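Local coordinates for protein transcriptional regulator, MarR family (Silicibacter pomeroyi DSS-3, PDB 3BOQ) that probably binds DNA as a winged helix-turn-helix dimer and regulates transcription, at the interface of chains A and B. Coordinates in Å, arbitrary orientation; residue numbers count along the deposited sequence, not the author numbering. Chains: chain A/B, Transcriptional regulator, MarR family.

The interface of chains A and B. Residues chain A 131-135, 138; chain B 13, 148-149, 152-153.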
loop_
_atom_site.group_PDB
_atom_site.type_symbol
_atom_site.label_atom_id
_atom_site.label_comp_id
_atom_site.label_asym_id
_atom_site.label_seq_id
_atom_site.Cartn_x
_atom_site.Cartn_y
_atom_site.Cartn_z
ATOM N N LEU A 131 -16.135 4.114 3.625
ATOM C CA LEU A 131 -16.283 3.242 4.790
ATOM C C LEU A 131 -17.708 3.280 5.373
ATOM O O LEU A 131 -17.930 2.881 6.522
ATOM C CB LEU A 131 -15.229 3.638 5.849
ATOM C CG LEU A 131 -13.751 3.460 5.447
ATOM C CD1 LEU A 131 -12.793 3.941 6.537
ATOM C CD2 LEU A 131 -13.453 1.970 5.106
ATOM N N ARG A 132 -18.665 3.770 4.575
ATOM C CA ARG A 132 -20.035 4.047 5.037
ATOM C C ARG A 132 -20.790 2.839 5.572
ATOM O O ARG A 132 -21.697 3.020 6.421
ATOM C CB ARG A 132 -20.876 4.727 3.952
ATOM C CG ARG A 132 -21.117 3.890 2.715
ATOM C CD ARG A 132 -21.792 4.709 1.662
ATOM N NE ARG A 132 -22.126 3.941 0.465
ATOM C CZ ARG A 132 -21.275 3.647 -0.526
ATOM N NH1 ARG A 132 -20.002 4.017 -0.484
ATOM N NH2 ARG A 132 -21.711 2.978 -1.579
ATOM N N ALA A 133 -20.433 1.640 5.088
ATOM C CA ALA A 133 -21.125 0.406 5.473
ATOM C C ALA A 133 -20.405 -0.360 6.582
ATOM O O ALA A 133 -20.886 -1.393 7.045
ATOM C CB ALA A 133 -21.315 -0.498 4.255
ATOM N N VAL A 134 -19.263 0.165 6.997
ATOM C CA VAL A 134 -18.339 -0.484 7.902
ATOM C C VAL A 134 -18.681 -0.123 9.360
ATOM O O VAL A 134 -18.773 1.068 9.731
ATOM C CB VAL A 134 -16.885 -0.045 7.549
ATOM C CG1 VAL A 134 -15.872 -0.636 8.512
ATOM C CG2 VAL A 134 -16.545 -0.403 6.069
ATOM N N SER A 135 -18.863 -1.156 10.183
ATOM C CA SER A 135 -19.209 -0.982 11.591
ATOM C C SER A 135 -18.043 -0.460 12.406
ATOM O O SER A 135 -16.875 -0.797 12.134
ATOM C CB SER A 135 -19.720 -2.299 12.194
ATOM O OG SER A 135 -18.643 -3.173 12.452
ATOM N N ASP A 138 -15.821 -3.298 13.982
ATOM C CA ASP A 138 -14.778 -3.866 13.084
ATOM C C ASP A 138 -13.551 -2.964 12.963
ATOM O O ASP A 138 -12.409 -3.447 12.921
ATOM C CB ASP A 138 -15.322 -4.098 11.680
ATOM C CG ASP A 138 -16.044 -5.410 11.541
ATOM O OD1 ASP A 138 -15.971 -6.226 12.492
ATOM O OD2 ASP A 138 -16.678 -5.647 10.478
ATOM N N ARG B 13 -16.574 8.103 15.571
ATOM C CA ARG B 13 -16.556 7.446 14.274
ATOM C C ARG B 13 -15.528 8.036 13.290
ATOM O O ARG B 13 -14.779 7.282 12.673
ATOM C CB ARG B 13 -17.943 7.328 13.640
ATOM C CG ARG B 13 -17.885 6.515 12.346
ATOM C CD ARG B 13 -19.233 6.165 11.803
ATOM N NE ARG B 13 -19.084 5.592 10.470
ATOM C CZ ARG B 13 -18.883 4.304 10.216
ATOM N NH1 ARG B 13 -18.821 3.424 11.217
ATOM N NH2 ARG B 13 -18.743 3.898 8.962
ATOM N N GLY B 148 -14.013 -8.595 7.972
ATOM C CA GLY B 148 -15.329 -8.022 8.281
ATOM C C GLY B 148 -15.554 -6.691 7.572
ATOM O O GLY B 148 -16.608 -6.477 6.994
ATOM N N ILE B 149 -14.556 -5.793 7.632
ATOM C CA ILE B 149 -14.538 -4.510 6.912
ATOM C C ILE B 149 -14.742 -4.691 5.404
ATOM O O ILE B 149 -15.621 -4.069 4.818
ATOM C CB ILE B 149 -13.233 -3.737 7.193
ATOM C CG1 ILE B 149 -13.188 -3.314 8.669
ATOM C CG2 ILE B 149 -13.138 -2.485 6.328
ATOM C CD1 ILE B 149 -11.907 -2.659 9.104
ATOM N N SER B 152 -18.279 -6.001 4.348
ATOM C CA SER B 152 -19.333 -5.001 4.452
ATOM C C SER B 152 -19.187 -3.859 3.439
ATOM O O SER B 152 -20.153 -3.141 3.167
ATOM C CB SER B 152 -19.520 -4.527 5.893
ATOM O OG SER B 152 -18.517 -3.643 6.266
HETATM N N MSE B 153 -17.995 -3.724 2.864
HETATM C CA MSE B 153 -17.750 -2.846 1.718
HETATM C C MSE B 153 -18.181 -3.547 0.436
HETATM O O MSE B 153 -18.273 -2.915 -0.609
HETATM C CB MSE B 153 -16.267 -2.481 1.628
HETATM C CG MSE B 153 -15.848 -1.403 2.602
HETATM SE SE MSE B 153 -13.904 -1.037 2.625
HETATM C CE MSE B 153 -13.722 0.407 1.304
HETATM O O HOH W 1 -17.978 -3.696 8.937
#
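The loop of chain A between helices 110-130 and 136-152, together with the first turn of the latter, lies between two helices of chain B: 12-43, which brings B:Arg13, and the C-terminal end of 136-153. It illustrates how a connecting loop can be read mainly through its backbone on one flank and largely through side chains, with a water, on the other, here in the helical dimerisation region typical of MarR proteins. B:Arg13, its chain extended from CG to NE, presents the end of its guanidinium edge-on to the carbonyl of A:Val134. B:Arg13 NH1 donates to A:Val134 O at 2.8 Å, nearly along the C=O axis. B:Arg13 NH2 donates to A:Val134 O as well, at 2.9 Å, so one acceptor is gripped by two nitrogens. The carbonyl O of A:Leu131 also lies in the guanidinium plane, but the NH2 hydrogens do not point at it. An alanine in place of B:Arg13 would probably leave the A:Val134 carbonyl without its paired donors and the loop freer to shift. On the other flank, A:Val134 divides its methyls between two partners: CG1, anti to the backbone N (chi1 177°), meets B:Ile149 CG1 at 3.8 Å, while CG2 packs on CG of the selenomethionine B:Met153 at 3.7 Å. The selenium of B:Met153 touches A:Leu131 CD2. A:Asp138 lays its CB against B:Ile149 CG1 and turns its carboxylate towards the backbone of B:Gly148. A water joins the chains here, bound by A:Ser135 N and A:Asp138 OD2 on one side and, on the other, by the hydroxyl B:Ser152 OG at 2.7 Å.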